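Long-range contacts in uncharacterized protein (Leptotrichia buccalis, PDB 3T8K), which is of unknown function but folds as an ankyrin-like stack of alpha-hairpins, a scaffold that in ankyrin-repeat proteins commonly serves protein-protein recognition: residues Gly17-Phe22 with Arg54-Met59; Lys69-Glu74 with Gly104-Ala109; Leu78-Phe83 with Ile116-Asn121; Pro134-Ile139 with Pro167-Met172. One frame throughout, in Å; residues are numbered along the deposited sequence.

Contact 1. Residues Gly17-Phe22 with Arg54-Met59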
loop_
_atom_site.group_PDB
_atom_site.type_symbol
_atom_site.label_atom_id
_atom_site.label_comp_id
_atom_site.label_asym_id
_atom_site.label_seq_id
_atom_site.Cartn_x
_atom_site.Cartn_y
_atom_site.Cartn_z
ATOM N N GLY A 17 14.461 5.253 2.353
ATOM C CA GLY A 17 15.710 4.968 3.033
ATOM C C GLY A 17 15.611 4.585 4.496
ATOM O O GLY A 17 14.538 4.386 5.048
ATOM N N THR A 18 16.773 4.469 5.127
ATOM C CA THR A 18 16.839 4.241 6.556
ATOM C C THR A 18 16.697 5.576 7.273
ATOM O O THR A 18 16.717 6.645 6.644
ATOM C CB THR A 18 18.189 3.628 6.944
ATOM O OG1 THR A 18 19.250 4.503 6.520
ATOM C CG2 THR A 18 18.375 2.283 6.273
ATOM N N TYR A 19 16.588 5.514 8.596
ATOM C CA TYR A 19 16.592 6.717 9.412
ATOM C C TYR A 19 17.866 7.508 9.115
ATOM O O TYR A 19 17.837 8.734 8.939
ATOM C CB TYR A 19 16.542 6.333 10.893
ATOM C CG TYR A 19 16.649 7.502 11.851
ATOM C CD1 TYR A 19 15.739 8.551 11.807
ATOM C CD2 TYR A 19 17.637 7.536 12.822
ATOM C CE1 TYR A 19 15.834 9.617 12.684
ATOM C CE2 TYR A 19 17.734 8.591 13.707
ATOM C CZ TYR A 19 16.832 9.629 13.634
ATOM O OH TYR A 19 16.935 10.684 14.516
ATOM N N GLU A 20 18.985 6.798 9.046
ATOM C CA GLU A 20 20.280 7.442 8.789
ATOM C C GLU A 20 20.332 8.130 7.422
ATOM O O GLU A 20 20.899 9.225 7.286
ATOM C CB GLU A 20 21.421 6.430 8.903
ATOM C CG GLU A 20 21.705 5.973 10.328
ATOM C CD GLU A 20 20.601 5.095 10.900
ATOM O OE1 GLU A 20 19.926 4.382 10.122
ATOM O OE2 GLU A 20 20.411 5.120 12.136
ATOM N N ASP A 21 19.763 7.478 6.410
ATOM C CA ASP A 21 19.672 8.067 5.074
ATOM C C ASP A 21 18.863 9.354 5.127
ATOM O O ASP A 21 19.238 10.373 4.531
ATOM C CB ASP A 21 18.969 7.126 4.093
ATOM C CG ASP A 21 19.790 5.896 3.749
ATOM O OD1 ASP A 21 21.032 5.933 3.863
ATOM O OD2 ASP A 21 19.171 4.878 3.356
ATOM N N PHE A 22 17.730 9.288 5.820
ATOM C CA PHE A 22 16.846 10.438 5.941
ATOM C C PHE A 22 17.552 11.591 6.631
ATOM O O PHE A 22 17.435 12.740 6.200
ATOM C CB PHE A 22 15.564 10.099 6.708
ATOM C CG PHE A 22 14.888 11.309 7.281
ATOM C CD1 PHE A 22 14.040 12.080 6.504
ATOM C CD2 PHE A 22 15.140 11.706 8.586
ATOM C CE1 PHE A 22 13.442 13.218 7.027
ATOM C CE2 PHE A 22 14.540 12.838 9.107
ATOM C CZ PHE A 22 13.695 13.595 8.321
ATOM N N ARG A 54 10.394 3.898 9.490
ATOM C CA ARG A 54 9.125 4.619 9.557
ATOM C C ARG A 54 8.928 5.271 10.916
ATOM O O ARG A 54 8.489 6.417 11.017
ATOM C CB ARG A 54 7.944 3.674 9.286
ATOM C CG ARG A 54 6.619 4.395 9.119
ATOM C CD ARG A 54 5.405 3.450 9.282
ATOM N NE ARG A 54 5.337 2.900 10.639
ATOM C CZ ARG A 54 4.240 2.386 11.199
ATOM N NH1 ARG A 54 3.098 2.346 10.526
ATOM N NH2 ARG A 54 4.284 1.917 12.436
ATOM N N TYR A 55 9.215 4.511 11.967
ATOM C CA TYR A 55 9.032 4.999 13.323
ATOM C C TYR A 55 10.076 6.055 13.700
ATOM O O TYR A 55 9.717 7.140 14.151
ATOM C CB TYR A 55 9.050 3.833 14.318
ATOM C CG TYR A 55 8.843 4.252 15.755
ATOM C CD1 TYR A 55 7.564 4.431 16.269
ATOM C CD2 TYR A 55 9.927 4.467 16.601
ATOM C CE1 TYR A 55 7.367 4.815 17.584
ATOM C CE2 TYR A 55 9.739 4.849 17.920
ATOM C CZ TYR A 55 8.458 5.022 18.404
ATOM O OH TYR A 55 8.262 5.399 19.714
ATOM N N LYS A 56 11.357 5.739 13.511
ATOM C CA LYS A 56 12.431 6.655 13.904
ATOM C C LYS A 56 12.337 7.994 13.168
ATOM O O LYS A 56 12.481 9.059 13.775
ATOM C CB LYS A 56 13.805 6.021 13.667
ATOM C CG LYS A 56 14.170 4.936 14.663
ATOM C CD LYS A 56 15.485 4.270 14.294
ATOM C CE LYS A 56 15.873 3.208 15.315
ATOM N NZ LYS A 56 17.186 2.581 14.985
ATOM N N ILE A 57 12.098 7.938 11.860
ATOM C CA ILE A 57 11.961 9.163 11.070
ATOM C C ILE A 57 10.710 9.932 11.478
ATOM O O ILE A 57 10.708 11.164 11.516
ATOM C CB ILE A 57 11.897 8.858 9.554
ATOM C CG1 ILE A 57 13.168 8.130 9.111
ATOM C CG2 ILE A 57 11.677 10.135 8.754
ATOM C CD1 ILE A 57 13.114 7.589 7.693
ATOM N N SER A 58 9.631 9.203 11.772
ATOM C CA SER A 58 8.390 9.857 12.163
ATOM C C SER A 58 8.575 10.615 13.466
ATOM O O SER A 58 8.175 11.774 13.582
ATOM C CB SER A 58 7.250 8.843 12.319
ATOM O OG SER A 58 6.737 8.457 11.058
HETATM N N MSE A 59 9.169 9.942 14.448
HETATM C CA MSE A 59 9.415 10.554 15.753
HETATM C C MSE A 59 10.354 11.746 15.655
HETATM O O MSE A 59 10.174 12.749 16.344
HETATM C CB MSE A 59 9.972 9.523 16.725
HETATM C CG MSE A 59 9.010 8.384 17.006
HETATM SE SE MSE A 59 7.425 8.936 18.031
HETATM C CE MSE A 59 6.500 10.074 16.759
#
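Ile57 of helix 51-63 reaches between Tyr19 and Phe22, one turn apart at the start of helix 19-28. From CB its two branches part. CG1, anti to the carbonyl carbon (chi1 -59°), lies in the plane of the Tyr19 ring at its edge, 3.7 Å from Tyr19 CD1. CD1 carries that branch on to Phe22 CB at 3.6 Å and lies 3.9 Å from Thr18 O. The other branch, CG2, is anti to the backbone N and stands squarely over the Phe22 ring, 3.6 Å from its centroid and 7° off the normal, a CH-pi contact with all six ring carbons almost equally near. Both aromatic side chains have CG anti to their backbone N, which turns them toward helix 51-63. Lys56 crosses Tyr19 at about a right angle: its CB lies over one face near the rim, 4.0 Å from the ring centroid, while the extended chain runs on to a salt bridge between NZ and Glu52. At the helix N terminus Thr18 and Asp21 form a capping box, with Asp21 N bonded to Thr18 OG1 (3.0 Å) and Thr18 N to Asp21 OD2. No hydrogen bond links the two segments; two adjacent helices of the alpha-hairpin stack are joined here by methyl and methylene groups against aromatic rings, so cohesion rests on dispersion and burial of apolar surface.

Contact 2. Residues Lys69-Glu74 with Gly104-Ala109; sequences KSRTKE and GADITA
The Arg71 guanidinium takes Asp106 OD2 at its edge, near its own plane, while Ala109 CB approaches NH1 obliquely at 3.7 Å. The carboxylate of Asp106 is turned 39° from the guanidinium, so the two groups are not coplanar and there is no flat two-pronged pairing. One nitrogen does the work: Arg71 NH2 lies 3.0 Å from Asp106 OD2 in a salt bridge whose hydrogen bond is weak, bent to 131° at the hydrogen. Arg71 gets there with CG anti to the carbonyl carbon (chi1 -61°) and a chain extended from CG to NE, and Asp106 meets it with CG anti to the backbone N. The other oxygen, Asp106 OD1, is gripped twice by Thr108. Thr108 OG1 donates to its syn lone pair at 2.7 Å, and Thr108 N comes from above the carboxylate plane at 3.0 Å, closing an Asx turn that fixes the carboxylate's rotation. Such donors would be expected to favour the charged form of Asp106. Nearer the start of both segments, the extended Lys69 chain lies along the backbone of Gly104, with Lys69 CE 3.8 Å from Gly104 CA. Gly104 has positive phi as the C-prime residue of the Schellman motif that ends helix 90-102. The loop after helix 51-63 and the loop after helix 90-102 thus lie side by side, as interhairpin loops do along one edge of ankyrin-like repeat stacks.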
loop_
_atom_site.group_PDB
_atom_site.type_symbol
_atom_site.label_atom_id
_atom_site.label_comp_id
_atom_site.label_asym_id
_atom_site.label_seq_id
_atom_site.Cartn_x
_atom_site.Cartn_y
_atom_site.Cartn_z
ATOM N N LYS A 69 -1.454 17.922 11.124
ATOM C CA LYS A 69 -2.850 18.122 10.754
ATOM C C LYS A 69 -3.035 18.286 9.248
ATOM O O LYS A 69 -4.081 18.736 8.787
ATOM C CB LYS A 69 -3.402 19.348 11.483
ATOM C CG LYS A 69 -3.351 19.245 12.995
ATOM C CD LYS A 69 -3.961 20.480 13.633
ATOM C CE LYS A 69 -3.888 20.416 15.145
ATOM N NZ LYS A 69 -4.487 21.625 15.779
ATOM N N SER A 70 -2.018 17.912 8.486
ATOM C CA SER A 70 -2.035 18.099 7.043
ATOM C C SER A 70 -2.936 17.092 6.338
ATOM O O SER A 70 -3.180 15.991 6.845
ATOM C CB SER A 70 -0.618 17.997 6.485
ATOM O OG SER A 70 -0.015 16.777 6.883
ATOM N N ARG A 71 -3.424 17.474 5.162
ATOM C CA ARG A 71 -4.273 16.593 4.378
ATOM C C ARG A 71 -3.873 16.607 2.919
ATOM O O ARG A 71 -3.368 17.606 2.411
ATOM C CB ARG A 71 -5.734 16.995 4.523
ATOM C CG ARG A 71 -6.233 16.899 5.946
ATOM C CD ARG A 71 -7.725 17.075 6.006
ATOM N NE ARG A 71 -8.211 17.096 7.376
ATOM C CZ ARG A 71 -9.424 16.696 7.733
ATOM N NH1 ARG A 71 -10.259 16.224 6.816
ATOM N NH2 ARG A 71 -9.793 16.750 9.005
ATOM N N THR A 72 -4.090 15.483 2.249
ATOM C CA THR A 72 -3.843 15.394 0.823
ATOM C C THR A 72 -4.888 16.234 0.101
ATOM O O THR A 72 -5.789 16.778 0.734
ATOM C CB THR A 72 -3.896 13.931 0.336
ATOM O OG1 THR A 72 -5.248 13.452 0.360
ATOM C CG2 THR A 72 -3.018 13.047 1.219
ATOM N N LYS A 73 -4.769 16.355 -1.218
ATOM C CA LYS A 73 -5.734 17.146 -1.982
ATOM C C LYS A 73 -7.123 16.509 -1.939
ATOM O O LYS A 73 -8.130 17.182 -2.177
ATOM C CB LYS A 73 -5.275 17.342 -3.434
ATOM C CG LYS A 73 -5.258 16.072 -4.269
ATOM C CD LYS A 73 -4.880 16.367 -5.717
ATOM C CE LYS A 73 -5.169 15.176 -6.623
ATOM N NZ LYS A 73 -4.585 15.336 -7.989
ATOM N N GLU A 74 -7.173 15.216 -1.617
ATOM C CA GLU A 74 -8.445 14.511 -1.489
ATOM C C GLU A 74 -8.941 14.483 -0.050
ATOM O O GLU A 74 -9.962 13.859 0.248
ATOM C CB GLU A 74 -8.345 13.079 -2.014
ATOM C CG GLU A 74 -7.783 12.960 -3.408
ATOM C CD GLU A 74 -6.428 12.291 -3.409
ATOM O OE1 GLU A 74 -5.427 12.970 -3.084
ATOM O OE2 GLU A 74 -6.370 11.080 -3.721
ATOM N N GLY A 104 -3.635 16.650 17.664
ATOM C CA GLY A 104 -4.791 17.224 16.997
ATOM C C GLY A 104 -5.178 16.694 15.625
ATOM O O GLY A 104 -6.049 17.265 14.972
ATOM N N ALA A 105 -4.553 15.613 15.171
ATOM C CA ALA A 105 -4.958 15.041 13.897
ATOM C C ALA A 105 -6.377 14.483 14.038
ATOM O O ALA A 105 -6.797 14.098 15.135
ATOM C CB ALA A 105 -3.989 13.963 13.448
ATOM N N ASP A 106 -7.108 14.454 12.929
ATOM C CA ASP A 106 -8.525 14.078 12.938
ATOM C C ASP A 106 -8.759 12.658 12.425
ATOM O O ASP A 106 -8.625 12.384 11.230
ATOM C CB ASP A 106 -9.321 15.078 12.096
ATOM C CG ASP A 106 -10.784 14.703 11.968
ATOM O OD1 ASP A 106 -11.309 13.999 12.859
ATOM O OD2 ASP A 106 -11.409 15.130 10.976
ATOM N N ILE A 107 -9.127 11.755 13.331
ATOM C CA ILE A 107 -9.318 10.359 12.958
ATOM C C ILE A 107 -10.753 10.079 12.507
ATOM O O ILE A 107 -11.047 8.985 12.017
ATOM C CB ILE A 107 -8.923 9.408 14.125
ATOM C CG1 ILE A 107 -8.647 7.995 13.608
ATOM C CG2 ILE A 107 -9.986 9.421 15.233
ATOM C CD1 ILE A 107 -8.088 7.069 14.669
ATOM N N THR A 108 -11.643 11.061 12.655
ATOM C CA THR A 108 -13.063 10.851 12.316
ATOM C C THR A 108 -13.352 11.040 10.830
ATOM O O THR A 108 -14.341 10.537 10.309
ATOM C CB THR A 108 -14.000 11.787 13.118
ATOM O OG1 THR A 108 -13.821 13.142 12.684
ATOM C CG2 THR A 108 -13.713 11.694 14.599
ATOM N N ALA A 109 -12.489 11.781 10.145
ATOM C CA ALA A 109 -12.668 12.005 8.714
ATOM C C ALA A 109 -12.527 10.714 7.924
ATOM O O ALA A 109 -11.657 9.892 8.209
ATOM C CB ALA A 109 -11.658 13.042 8.219
#

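Contact 3. Residues Leu78-Phe83 with Ile116-Asn121; sequences LFFPLF and IVVFKN
Val118 sits at the junction of three phenylalanines of helix 79-85, deep in the core of this ankyrin-like stack of alpha-hairpins. It belongs to a type I turn from Val117 to Lys120 that faces the helix. With chi1 at 74°, its CG1 takes the crowded place between the backbone N and the carbonyl carbon and touches Phe79 CB at 3.7 Å. CG2, anti to the backbone N, points into the helix backbone and lies 3.4 Å from Phe80 N. Val118 therefore packs against the backbone at Phe80, while the Phe79 ring turns away from it. Phe80 goes the other way, its CG anti to the backbone N, and crosses Ile116 at about a right angle; Ile116 CD1 meets the ring edge at Phe80 CE1, and Tyr111 stacks on the ring. Phe83 and Phe119 run side by side in the same direction, yet their contact is not ring on ring: Phe119 CB stands over one face of Phe83, 4.1 Å from the centroid. Val118 O lies at the edge of that Phe83 ring. Ile116 and Lys120 also pack on Phe126 of the second subunit. One polar bond closes the contact: Asn121 ND2 donates to Phe83 O at 3.1 Å, nearly straight at 172°, in the Asn121 amide plane and on a lone pair of the carbonyl oxygen, which also accepts from Tyr125 OH.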
loop_
_atom_site.group_PDB
_atom_site.type_symbol
_atom_site.label_atom_id
_atom_site.label_comp_id
_atom_site.label_asym_id
_atom_site.label_seq_id
_atom_site.Cartn_x
_atom_site.Cartn_y
_atom_site.Cartn_z
ATOM N N LEU A 78 -3.094 11.876 7.988
ATOM C CA LEU A 78 -1.944 11.004 8.179
ATOM C C LEU A 78 -2.366 9.615 8.637
ATOM O O LEU A 78 -1.618 8.654 8.481
ATOM C CB LEU A 78 -0.979 11.609 9.201
ATOM C CG LEU A 78 -0.339 12.924 8.736
ATOM C CD1 LEU A 78 0.669 13.369 9.759
ATOM C CD2 LEU A 78 0.313 12.746 7.379
ATOM N N PHE A 79 -3.563 9.502 9.201
ATOM C CA PHE A 79 -3.991 8.204 9.716
ATOM C C PHE A 79 -4.062 7.118 8.637
ATOM O O PHE A 79 -3.881 5.938 8.935
ATOM C CB PHE A 79 -5.329 8.317 10.449
ATOM C CG PHE A 79 -5.241 9.033 11.760
ATOM C CD1 PHE A 79 -4.595 8.446 12.842
ATOM C CD2 PHE A 79 -5.811 10.285 11.918
ATOM C CE1 PHE A 79 -4.517 9.095 14.064
ATOM C CE2 PHE A 79 -5.738 10.947 13.134
ATOM C CZ PHE A 79 -5.086 10.349 14.215
ATOM N N PHE A 80 -4.328 7.507 7.389
ATOM C CA PHE A 80 -4.535 6.502 6.352
ATOM C C PHE A 80 -3.265 5.717 6.038
ATOM O O PHE A 80 -3.261 4.495 6.138
ATOM C CB PHE A 80 -5.134 7.100 5.080
ATOM C CG PHE A 80 -5.597 6.056 4.079
ATOM C CD1 PHE A 80 -6.721 5.277 4.333
ATOM C CD2 PHE A 80 -4.907 5.864 2.881
ATOM C CE1 PHE A 80 -7.150 4.324 3.416
ATOM C CE2 PHE A 80 -5.331 4.916 1.962
ATOM C CZ PHE A 80 -6.451 4.143 2.228
ATOM N N PRO A 81 -2.174 6.414 5.670
ATOM C CA PRO A 81 -0.961 5.636 5.410
ATOM C C PRO A 81 -0.454 4.958 6.671
ATOM O O PRO A 81 0.149 3.890 6.570
ATOM C CB PRO A 81 0.042 6.687 4.892
ATOM C CG PRO A 81 -0.525 8.010 5.310
ATOM C CD PRO A 81 -2.014 7.832 5.300
ATOM N N LEU A 82 -0.691 5.562 7.834
ATOM C CA LEU A 82 -0.325 4.938 9.107
ATOM C C LEU A 82 -0.955 3.556 9.224
ATOM O O LEU A 82 -0.272 2.562 9.482
ATOM C CB LEU A 82 -0.804 5.790 10.280
ATOM C CG LEU A 82 -0.629 5.149 11.661
ATOM C CD1 LEU A 82 0.844 4.959 11.983
ATOM C CD2 LEU A 82 -1.277 6.017 12.716
ATOM N N PHE A 83 -2.266 3.500 9.032
ATOM C CA PHE A 83 -2.995 2.239 9.190
ATOM C C PHE A 83 -2.828 1.272 8.011
ATOM O O PHE A 83 -2.804 0.050 8.204
ATOM C CB PHE A 83 -4.468 2.512 9.508
ATOM C CG PHE A 83 -4.674 3.168 10.842
ATOM C CD1 PHE A 83 -4.038 2.665 11.971
ATOM C CD2 PHE A 83 -5.476 4.300 10.966
ATOM C CE1 PHE A 83 -4.208 3.270 13.216
ATOM C CE2 PHE A 83 -5.654 4.913 12.197
ATOM C CZ PHE A 83 -5.019 4.398 13.327
ATOM N N ILE A 116 -14.501 5.257 3.304
ATOM C CA ILE A 116 -14.283 4.276 4.364
ATOM C C ILE A 116 -13.674 4.913 5.604
ATOM O O ILE A 116 -12.974 5.924 5.511
ATOM C CB ILE A 116 -13.328 3.145 3.902
ATOM C CG1 ILE A 116 -11.973 3.706 3.474
ATOM C CG2 ILE A 116 -13.960 2.329 2.768
ATOM C CD1 ILE A 116 -10.979 2.628 3.102
ATOM N N VAL A 117 -13.926 4.330 6.772
ATOM C CA VAL A 117 -13.220 4.805 7.967
ATOM C C VAL A 117 -11.716 4.687 7.732
ATOM O O VAL A 117 -11.248 3.789 7.022
ATOM C CB VAL A 117 -13.631 4.074 9.250
ATOM C CG1 VAL A 117 -15.087 4.401 9.596
ATOM C CG2 VAL A 117 -13.429 2.561 9.103
ATOM N N VAL A 118 -10.957 5.614 8.304
ATOM C CA VAL A 118 -9.549 5.734 7.926
ATOM C C VAL A 118 -8.722 4.589 8.501
ATOM O O VAL A 118 -7.636 4.283 7.993
ATOM C CB VAL A 118 -8.972 7.104 8.346
ATOM C CG1 VAL A 118 -8.759 7.154 9.852
ATOM C CG2 VAL A 118 -7.687 7.398 7.589
ATOM N N PHE A 119 -9.260 3.947 9.539
ATOM C CA PHE A 119 -8.607 2.820 10.209
ATOM C C PHE A 119 -9.099 1.460 9.721
ATOM O O PHE A 119 -8.823 0.438 10.342
ATOM C CB PHE A 119 -8.794 2.903 11.733
ATOM C CG PHE A 119 -10.184 3.266 12.150
ATOM C CD1 PHE A 119 -11.143 2.287 12.358
ATOM C CD2 PHE A 119 -10.539 4.597 12.309
ATOM C CE1 PHE A 119 -12.430 2.633 12.729
ATOM C CE2 PHE A 119 -11.817 4.950 12.673
ATOM C CZ PHE A 119 -12.767 3.964 12.885
ATOM N N LYS A 120 -9.798 1.429 8.593
ATOM C CA LYS A 120 -10.408 0.166 8.165
ATOM C C LYS A 120 -9.399 -0.982 8.068
ATOM O O LYS A 120 -9.724 -2.132 8.377
ATOM C CB LYS A 120 -11.138 0.329 6.840
ATOM C CG LYS A 120 -11.649 -0.988 6.281
ATOM C CD LYS A 120 -12.704 -0.758 5.206
ATOM C CE LYS A 120 -13.196 -2.073 4.637
ATOM N NZ LYS A 120 -14.424 -1.885 3.820
ATOM N N ASN A 121 -8.178 -0.680 7.638
ATOM C CA ASN A 121 -7.185 -1.739 7.440
ATOM C C ASN A 121 -6.779 -2.451 8.733
ATOM O O ASN A 121 -6.295 -3.582 8.692
ATOM C CB ASN A 121 -5.935 -1.199 6.733
ATOM C CG ASN A 121 -5.059 -2.309 6.157
ATOM O OD1 ASN A 121 -5.550 -3.245 5.523
ATOM N ND2 ASN A 121 -3.753 -2.204 6.379
#

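Contact 4. Residues Pro134-Ile139 with Pro167-Met172; sequences PLYKLI and PIALKM
Segments 134-139 and 167-172, both helical, run nearly parallel, their axes 11.1 Å apart at closest approach and crossing at -20°, with Tyr136 and Ala169 nearest in the backbone. That wide spacing is bridged by large side chains, above all Tyr136, whose CG lies anti to the carbonyl carbon (chi1 -75°) so that the ring extends toward the second helix. Ala169 CA lies over one ring face, and its CB sits above the hydroxyl end, 3.6 Å from Tyr136 CZ and 3.5 Å from Tyr136 OH. The hydroxyl is hydrogen-bonded to Glu129, whose carboxylate also accepts from the backbone N of Ile168 and of Ala169, so the tip of the ring is tied to the first turn of helix 167-180. In this alpha-hairpin (ankyrin-repeat) fold the contact joins helices 129-140 and 167-180, packed side by side. Selenomethionine Met172 comes in from the root of the ring and crosses Tyr136 at about a right angle. Its SE lies 3.6 Å from Tyr136 CB and 5.0 Å from the ring centroid, obliquely, in a Met-aromatic contact. The chain is straight to SE and bends at chi3 (78°), which brings CE to Tyr136 CB at 4.0 Å and near the CG of Lys137. Ile168, a turn earlier, sets its CG2 4.2 Å from Tyr136 CD2, crossing the tyrosine at about a right angle.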
loop_
_atom_site.group_PDB
_atom_site.type_symbol
_atom_site.label_atom_id
_atom_site.label_comp_id
_atom_site.label_asym_id
_atom_site.label_seq_id
_atom_site.Cartn_x
_atom_site.Cartn_y
_atom_site.Cartn_z
ATOM N N PRO A 134 -4.816 -1.691 23.056
ATOM C CA PRO A 134 -4.416 -0.294 23.260
ATOM C C PRO A 134 -4.832 0.590 22.085
ATOM O O PRO A 134 -5.387 1.669 22.306
ATOM C CB PRO A 134 -2.892 -0.381 23.371
ATOM C CG PRO A 134 -2.644 -1.765 23.890
ATOM C CD PRO A 134 -3.679 -2.617 23.202
ATOM N N LEU A 135 -4.581 0.135 20.858
ATOM C CA LEU A 135 -4.987 0.889 19.676
ATOM C C LEU A 135 -6.508 1.045 19.601
ATOM O O LEU A 135 -7.005 2.125 19.307
ATOM C CB LEU A 135 -4.424 0.257 18.391
ATOM C CG LEU A 135 -4.851 0.891 17.070
ATOM C CD1 LEU A 135 -4.443 2.367 17.043
ATOM C CD2 LEU A 135 -4.251 0.148 15.866
ATOM N N TYR A 136 -7.246 -0.033 19.877
ATOM C CA TYR A 136 -8.708 0.017 19.884
ATOM C C TYR A 136 -9.216 1.081 20.867
ATOM O O TYR A 136 -10.144 1.835 20.569
ATOM C CB TYR A 136 -9.290 -1.344 20.283
ATOM C CG TYR A 136 -9.246 -2.440 19.234
ATOM C CD1 TYR A 136 -9.055 -2.160 17.886
ATOM C CD2 TYR A 136 -9.428 -3.769 19.603
ATOM C CE1 TYR A 136 -9.032 -3.179 16.940
ATOM C CE2 TYR A 136 -9.406 -4.786 18.669
ATOM C CZ TYR A 136 -9.213 -4.491 17.345
ATOM O OH TYR A 136 -9.192 -5.514 16.429
ATOM N N LYS A 137 -8.602 1.131 22.044
ATOM C CA LYS A 137 -8.983 2.099 23.068
ATOM C C LYS A 137 -8.767 3.533 22.606
ATOM O O LYS A 137 -9.601 4.403 22.862
ATOM C CB LYS A 137 -8.220 1.839 24.367
ATOM C CG LYS A 137 -8.680 0.577 25.092
ATOM C CD LYS A 137 -7.955 0.422 26.421
ATOM C CE LYS A 137 -8.447 -0.777 27.203
ATOM N NZ LYS A 137 -7.733 -0.864 28.507
ATOM N N LEU A 138 -7.642 3.774 21.935
ATOM C CA LEU A 138 -7.336 5.098 21.410
ATOM C C LEU A 138 -8.431 5.523 20.447
ATOM O O LEU A 138 -8.995 6.611 20.558
ATOM C CB LEU A 138 -5.984 5.096 20.684
ATOM C CG LEU A 138 -4.723 5.063 21.544
ATOM C CD1 LEU A 138 -3.484 4.877 20.671
ATOM C CD2 LEU A 138 -4.617 6.340 22.377
ATOM N N ILE A 139 -8.733 4.648 19.494
ATOM C CA ILE A 139 -9.713 4.966 18.471
ATOM C C ILE A 139 -11.122 5.186 19.027
ATOM O O ILE A 139 -11.755 6.198 18.735
ATOM C CB ILE A 139 -9.723 3.899 17.363
ATOM C CG1 ILE A 139 -8.353 3.859 16.670
ATOM C CG2 ILE A 139 -10.824 4.186 16.359
ATOM C CD1 ILE A 139 -8.227 2.759 15.632
ATOM N N PRO A 167 -13.790 -10.451 17.102
ATOM C CA PRO A 167 -14.898 -10.298 18.054
ATOM C C PRO A 167 -14.701 -9.131 19.019
ATOM O O PRO A 167 -15.681 -8.505 19.434
ATOM C CB PRO A 167 -14.896 -11.632 18.810
ATOM C CG PRO A 167 -13.506 -12.174 18.621
ATOM C CD PRO A 167 -13.131 -11.761 17.233
ATOM N N ILE A 168 -13.456 -8.839 19.380
ATOM C CA ILE A 168 -13.198 -7.749 20.318
ATOM C C ILE A 168 -13.522 -6.400 19.677
ATOM O O ILE A 168 -14.197 -5.563 20.272
ATOM C CB ILE A 168 -11.742 -7.759 20.842
ATOM C CG1 ILE A 168 -11.438 -9.088 21.539
ATOM C CG2 ILE A 168 -11.516 -6.607 21.807
ATOM C CD1 ILE A 168 -10.070 -9.149 22.193
ATOM N N ALA A 169 -13.047 -6.194 18.454
ATOM C CA ALA A 169 -13.364 -4.969 17.732
ATOM C C ALA A 169 -14.880 -4.840 17.558
ATOM O O ALA A 169 -15.432 -3.744 17.642
ATOM C CB ALA A 169 -12.668 -4.954 16.380
ATOM N N LEU A 170 -15.552 -5.961 17.317
ATOM C CA LEU A 170 -16.988 -5.925 17.053
ATOM C C LEU A 170 -17.732 -5.474 18.301
ATOM O O LEU A 170 -18.618 -4.628 18.237
ATOM C CB LEU A 170 -17.507 -7.295 16.605
ATOM C CG LEU A 170 -19.020 -7.319 16.382
ATOM C CD1 LEU A 170 -19.383 -6.397 15.225
ATOM C CD2 LEU A 170 -19.518 -8.737 16.122
ATOM N N LYS A 171 -17.360 -6.061 19.433
ATOM C CA LYS A 171 -17.954 -5.725 20.722
ATOM C C LYS A 171 -17.747 -4.250 21.044
ATOM O O LYS A 171 -18.665 -3.559 21.476
ATOM C CB LYS A 171 -17.341 -6.592 21.820
ATOM C CG LYS A 171 -17.849 -6.286 23.231
ATOM C CD LYS A 171 -19.362 -6.170 23.264
ATOM C CE LYS A 171 -19.848 -5.708 24.634
ATOM N NZ LYS A 171 -21.268 -5.279 24.577
HETATM N N MSE A 172 -16.533 -3.767 20.823
HETATM C CA MSE A 172 -16.230 -2.379 21.133
HETATM C C MSE A 172 -16.976 -1.406 20.219
HETATM O O MSE A 172 -17.372 -0.324 20.654
HETATM C CB MSE A 172 -14.720 -2.142 21.111
HETATM C CG MSE A 172 -14.001 -2.888 22.232
HETATM SE SE MSE A 172 -12.080 -2.587 22.228
HETATM C CE MSE A 172 -12.066 -0.825 23.051
#

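From the N terminus, contact 1 closes a loop of 31 residues and joins helices 19-28 and 51-63. The chain then passes through 69-74 and 78-83 before returning to both in the same order, at 104-109 and 116-121, so contacts 2 and 3, closing loops of 29 and 32 residues, cross rather than nest. They also touch: Phe79 packs on Ala105 and Ile107, tying the exposed loop pairing to the buried core. Contact 4 follows in series, closes 27 residues and joins helices 129-140 and 167-180, across the chain's centre from contact 1. Ile139 meets Ile107 of contact 2 and Phe119 of contact 3, while Arg54 touches Leu82, linking contacts 1 and 3.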